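Local coordinates for protein glycoside Hydrolase (Bacteroides uniformis, PDB 5TA0) that probably hydrolyses agarose-derived galactan chains, and binds neoagarooctaose in the cleft of its barrel domain as a glycoside hydrolase of family GH86, at residues 54-62 with 121-131. Numbering follows the deposited sequence. Where two conformers were deposited one is given.
Sequences TINENYWDS and YVQNTKVHPYE. With EDO (1,2-ethanediol), chain B; EDO (1,2-ethanediol), chain J.
Ile55 pushes its CD1 methyl into the turn of 127-131, joining two loops of the (alpha/beta) barrel: the one that follows strand 50-51, and the exit from helix 107-123. Ile55 CD1 comes to 3.4 Å from Val127 O, a carbonyl whose hydrogen bond is with Tyr130 N within the 3-10 turn. Ile55 CG2 lies against Tyr130 CB (3.9 Å); one face of the Tyr130 ring is covered by an ethanediol, whose C2 sits over its centre. With CG1 between the backbone N and carbonyl carbon (chi1 67°), Ile55 sends its long arm at the turn and its CG2 beside its own N.

Next door, Asn56 meets Tyr121 at about a right angle, amide and ring planes 76° apart; Asn56 ND2 stands in plane at the ring edge, 3.8 Å from Tyr121 CD1, and donates to a second ethanediol. Tyr121 OH lies 3.8 Å from Ile55 CD1 and donates to the anti lone pair of Glu131 OE1 (2.6 Å), an oxygen that also accepts from Gly188 N. A phenylalanine in place of Tyr121 would probably leave Glu131 OE1 with one donor fewer and the end of the ring freer to shift beside Ile55.

Water bridges the polar side of the contact. One water joins Asn56 O, Asp61 OD2 and Asn124 ND2; another links Asp61 OD2 to Lys126 NZ, whose direct separation of 4.0 Å is too long for a salt bridge. Asp61 instead pairs through OD1 with Arg70, which also binds Ile55 O. Lys126, bent at its last torsion (chi4 -73°), lays CE against the carboxylate and turns NZ back to Asn124 OD1, 2.7 Å away.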
loop_
_atom_site.group_PDB
_atom_site.type_symbol
_atom_site.label_atom_id
_atom_site.label_comp_id
_atom_site.label_asym_id
_atom_site.label_seq_id
_atom_site.Cartn_x
_atom_site.Cartn_y
_atom_site.Cartn_z
ATOM N N THR A 54 -10.818 -13.430 4.434
ATOM C CA THR A 54 -12.251 -13.194 4.375
ATOM C C THR A 54 -12.854 -13.695 5.677
ATOM O O THR A 54 -12.254 -14.518 6.393
ATOM C CB THR A 54 -12.928 -13.949 3.213
ATOM O OG1 THR A 54 -12.620 -15.341 3.332
ATOM C CG2 THR A 54 -12.454 -13.426 1.872
ATOM N N ILE A 55 -14.050 -13.211 5.988
ATOM C CA ILE A 55 -14.763 -13.658 7.195
ATOM C C ILE A 55 -15.249 -15.102 7.144
ATOM O O ILE A 55 -15.474 -15.704 8.197
ATOM C CB ILE A 55 -15.942 -12.716 7.561
ATOM C CG1 ILE A 55 -17.064 -12.774 6.516
ATOM C CG2 ILE A 55 -15.436 -11.303 7.773
ATOM C CD1 ILE A 55 -18.272 -11.936 6.881
ATOM N N ASN A 56 -15.346 -15.673 5.941
ATOM C CA ASN A 56 -15.986 -16.982 5.739
ATOM C C ASN A 56 -15.029 -18.114 5.401
ATOM O O ASN A 56 -15.456 -19.244 5.259
ATOM C CB ASN A 56 -17.147 -16.917 4.736
ATOM C CG ASN A 56 -16.732 -16.390 3.382
ATOM O OD1 ASN A 56 -16.028 -15.383 3.277
ATOM N ND2 ASN A 56 -17.184 -17.049 2.341
ATOM N N GLU A 57 -13.738 -17.840 5.267
ATOM C CA GLU A 57 -12.805 -18.945 5.009
ATOM C C GLU A 57 -12.956 -19.947 6.189
ATOM O O GLU A 57 -13.102 -19.545 7.343
ATOM C CB GLU A 57 -11.377 -18.441 4.741
ATOM C CG GLU A 57 -10.739 -17.573 5.774
ATOM C CD GLU A 57 -9.307 -17.275 5.426
ATOM O OE1 GLU A 57 -8.487 -18.161 5.709
ATOM O OE2 GLU A 57 -9.011 -16.188 4.875
ATOM N N ASN A 58 -12.894 -21.238 5.843
ATOM C CA ASN A 58 -13.137 -22.309 6.820
ATOM C C ASN A 58 -12.021 -22.467 7.859
ATOM O O ASN A 58 -12.210 -23.095 8.896
ATOM C CB ASN A 58 -13.557 -23.658 6.160
ATOM C CG ASN A 58 -12.464 -24.345 5.344
ATOM O OD1 ASN A 58 -11.283 -24.054 5.473
ATOM N ND2 ASN A 58 -12.891 -25.296 4.505
ATOM N N TYR A 59 -10.883 -21.841 7.589
ATOM C CA TYR A 59 -9.717 -21.876 8.466
ATOM C C TYR A 59 -9.940 -21.177 9.816
ATOM O O TYR A 59 -9.209 -21.431 10.763
ATOM C CB TYR A 59 -8.490 -21.269 7.763
ATOM C CG TYR A 59 -7.963 -22.023 6.560
ATOM C CD1 TYR A 59 -7.971 -23.442 6.505
ATOM C CD2 TYR A 59 -7.417 -21.332 5.476
ATOM C CE1 TYR A 59 -7.464 -24.116 5.415
ATOM C CE2 TYR A 59 -6.899 -22.013 4.382
ATOM C CZ TYR A 59 -6.937 -23.403 4.361
ATOM O OH TYR A 59 -6.409 -24.053 3.265
ATOM N N TRP A 60 -10.948 -20.306 9.931
ATOM C CA TRP A 60 -11.314 -19.742 11.217
ATOM C C TRP A 60 -11.868 -20.770 12.214
ATOM O O TRP A 60 -11.889 -20.485 13.393
ATOM C CB TRP A 60 -12.409 -18.690 11.078
ATOM C CG TRP A 60 -12.039 -17.405 10.391
ATOM C CD1 TRP A 60 -12.370 -17.030 9.122
ATOM C CD2 TRP A 60 -11.342 -16.279 10.976
ATOM N NE1 TRP A 60 -11.889 -15.762 8.864
ATOM C CE2 TRP A 60 -11.271 -15.272 9.983
ATOM C CE3 TRP A 60 -10.779 -16.030 12.236
ATOM C CZ2 TRP A 60 -10.655 -14.054 10.208
ATOM C CZ3 TRP A 60 -10.182 -14.834 12.463
ATOM C CH2 TRP A 60 -10.117 -13.839 11.446
ATOM N N ASP A 61 -12.320 -21.909 11.710
ATOM C CA ASP A 61 -13.264 -22.762 12.441
ATOM C C ASP A 61 -12.752 -24.137 12.790
ATOM O O ASP A 61 -13.540 -24.981 13.247
ATOM C CB ASP A 61 -14.524 -22.869 11.596
ATOM C CG ASP A 61 -15.172 -21.504 11.405
ATOM O OD1 ASP A 61 -15.430 -20.842 12.413
ATOM O OD2 ASP A 61 -15.335 -21.105 10.253
ATOM N N SER A 62 -11.468 -24.393 12.619
ATOM C CA SER A 62 -10.890 -25.672 13.035
ATOM C C SER A 62 -9.406 -25.548 13.332
ATOM O O SER A 62 -8.719 -24.676 12.769
ATOM C CB SER A 62 -11.121 -26.744 11.981
ATOM O OG SER A 62 -10.455 -26.458 10.774
ATOM N N TYR A 121 -22.892 -19.797 1.577
ATOM C CA TYR A 121 -22.745 -18.535 2.315
ATOM C C TYR A 121 -24.007 -18.220 3.139
ATOM O O TYR A 121 -23.919 -17.879 4.334
ATOM C CB TYR A 121 -22.397 -17.357 1.376
ATOM C CG TYR A 121 -22.066 -16.132 2.183
ATOM C CD1 TYR A 121 -20.762 -15.858 2.583
ATOM C CD2 TYR A 121 -23.073 -15.252 2.622
ATOM C CE1 TYR A 121 -20.487 -14.771 3.370
ATOM C CE2 TYR A 121 -22.798 -14.179 3.419
ATOM C CZ TYR A 121 -21.487 -13.919 3.790
ATOM O OH TYR A 121 -21.198 -12.832 4.596
ATOM N N VAL A 122 -25.163 -18.357 2.500
ATOM C CA VAL A 122 -26.450 -18.111 3.139
ATOM C C VAL A 122 -26.646 -18.970 4.391
ATOM O O VAL A 122 -27.175 -18.467 5.389
ATOM C CB VAL A 122 -27.582 -18.336 2.111
ATOM C CG1 VAL A 122 -28.944 -18.500 2.791
ATOM C CG2 VAL A 122 -27.599 -17.190 1.104
ATOM N N GLN A 123 -26.214 -20.225 4.339
ATOM C CA GLN A 123 -26.339 -21.138 5.487
ATOM C C GLN A 123 -25.298 -20.898 6.572
ATOM O O GLN A 123 -25.451 -21.373 7.708
ATOM C CB GLN A 123 -26.286 -22.598 5.027
ATOM C CG GLN A 123 -27.496 -22.972 4.176
ATOM C CD GLN A 123 -27.428 -24.360 3.562
ATOM O OE1 GLN A 123 -26.361 -24.952 3.418
ATOM N NE2 GLN A 123 -28.581 -24.873 3.168
ATOM N N ASN A 124 -24.240 -20.148 6.256
ATOM C CA ASN A 124 -23.136 -19.910 7.190
ATOM C C ASN A 124 -23.466 -18.700 8.058
ATOM O O ASN A 124 -22.806 -17.668 8.034
ATOM C CB ASN A 124 -21.824 -19.725 6.409
ATOM C CG ASN A 124 -20.593 -19.906 7.268
ATOM O OD1 ASN A 124 -20.675 -20.133 8.475
ATOM N ND2 ASN A 124 -19.407 -19.824 6.630
ATOM N N THR A 125 -24.504 -18.856 8.881
ATOM C CA THR A 125 -25.035 -17.739 9.629
ATOM C C THR A 125 -24.065 -17.185 10.675
ATOM O O THR A 125 -24.172 -16.023 11.025
ATOM C CB THR A 125 -26.373 -18.106 10.301
ATOM O OG1 THR A 125 -26.159 -19.249 11.116
ATOM C CG2 THR A 125 -27.427 -18.399 9.245
ATOM N N LYS A 126 -23.118 -17.996 11.146
ATOM C CA LYS A 126 -22.171 -17.530 12.157
ATOM C C LYS A 126 -21.277 -16.400 11.641
ATOM O O LYS A 126 -20.783 -15.610 12.424
ATOM C CB LYS A 126 -21.303 -18.679 12.702
ATOM C CG LYS A 126 -20.321 -19.261 11.701
ATOM C CD LYS A 126 -19.616 -20.484 12.255
ATOM C CE LYS A 126 -18.647 -21.091 11.253
ATOM N NZ LYS A 126 -19.292 -21.802 10.116
ATOM N N VAL A 127 -21.083 -16.307 10.328
ATOM C CA VAL A 127 -20.207 -15.273 9.809
ATOM C C VAL A 127 -20.958 -13.984 9.492
ATOM O O VAL A 127 -20.340 -12.940 9.373
ATOM C CB VAL A 127 -19.405 -15.731 8.572
ATOM C CG1 VAL A 127 -18.760 -17.097 8.793
ATOM C CG2 VAL A 127 -20.224 -15.660 7.281
ATOM N N HIS A 128 -22.293 -14.023 9.354
ATOM C CA HIS A 128 -23.015 -12.846 8.885
ATOM C C HIS A 128 -22.826 -11.587 9.758
ATOM O O HIS A 128 -22.708 -10.489 9.228
ATOM C CB HIS A 128 -24.500 -13.149 8.688
ATOM C CG HIS A 128 -24.751 -14.221 7.671
ATOM N ND1 HIS A 128 -25.963 -14.862 7.547
ATOM C CD2 HIS A 128 -23.935 -14.794 6.751
ATOM C CE1 HIS A 128 -25.890 -15.776 6.599
ATOM N NE2 HIS A 128 -24.665 -15.760 6.097
ATOM N N PRO A 129 -22.745 -11.751 11.105
ATOM C CA PRO A 129 -22.504 -10.576 11.952
ATOM C C PRO A 129 -21.152 -9.888 11.737
ATOM O O PRO A 129 -20.979 -8.768 12.207
ATOM C CB PRO A 129 -22.623 -11.137 13.374
ATOM C CG PRO A 129 -23.531 -12.311 13.231
ATOM C CD PRO A 129 -23.088 -12.931 11.930
ATOM N N TYR A 130 -20.222 -10.550 11.044
ATOM C CA TYR A 130 -18.916 -9.958 10.760
ATOM C C TYR A 130 -18.856 -9.232 9.423
ATOM O O TYR A 130 -17.805 -8.694 9.080
ATOM C CB TYR A 130 -17.831 -11.029 10.838
ATOM C CG TYR A 130 -17.624 -11.528 12.245
ATOM C CD1 TYR A 130 -16.733 -10.891 13.089
ATOM C CD2 TYR A 130 -18.299 -12.646 12.728
ATOM C CE1 TYR A 130 -16.522 -11.343 14.378
ATOM C CE2 TYR A 130 -18.107 -13.095 14.030
ATOM C CZ TYR A 130 -17.210 -12.436 14.839
ATOM O OH TYR A 130 -16.978 -12.870 16.147
ATOM N N GLU A 131 -19.958 -9.156 8.686
ATOM C CA GLU A 131 -19.965 -8.419 7.413
ATOM C C GLU A 131 -19.585 -6.965 7.586
ATOM O O GLU A 131 -18.978 -6.374 6.678
ATOM C CB GLU A 131 -21.325 -8.543 6.725
ATOM C CG GLU A 131 -21.552 -9.930 6.127
ATOM C CD GLU A 131 -22.956 -10.182 5.623
ATOM O OE1 GLU A 131 -23.193 -11.280 5.075
ATOM O OE2 GLU A 131 -23.808 -9.272 5.708
HETATM C C1 EDO B . -18.551 -9.042 16.298
HETATM O O1 EDO B . -19.002 -8.986 17.651
HETATM C C2 EDO B . -19.700 -9.509 15.430
HETATM O O2 EDO B . -20.481 -8.360 15.106
HETATM C C1 EDO J . -15.308 -15.818 -1.169
HETATM O O1 EDO J . -16.136 -15.697 -0.018
HETATM C C2 EDO J . -14.882 -14.441 -1.611
HETATM O O2 EDO J . -15.962 -13.750 -2.235
HETATM O O HOH W 1 -16.821 -20.241 7.554
HETATM O O HOH W 2 -16.802 -22.690 8.720
#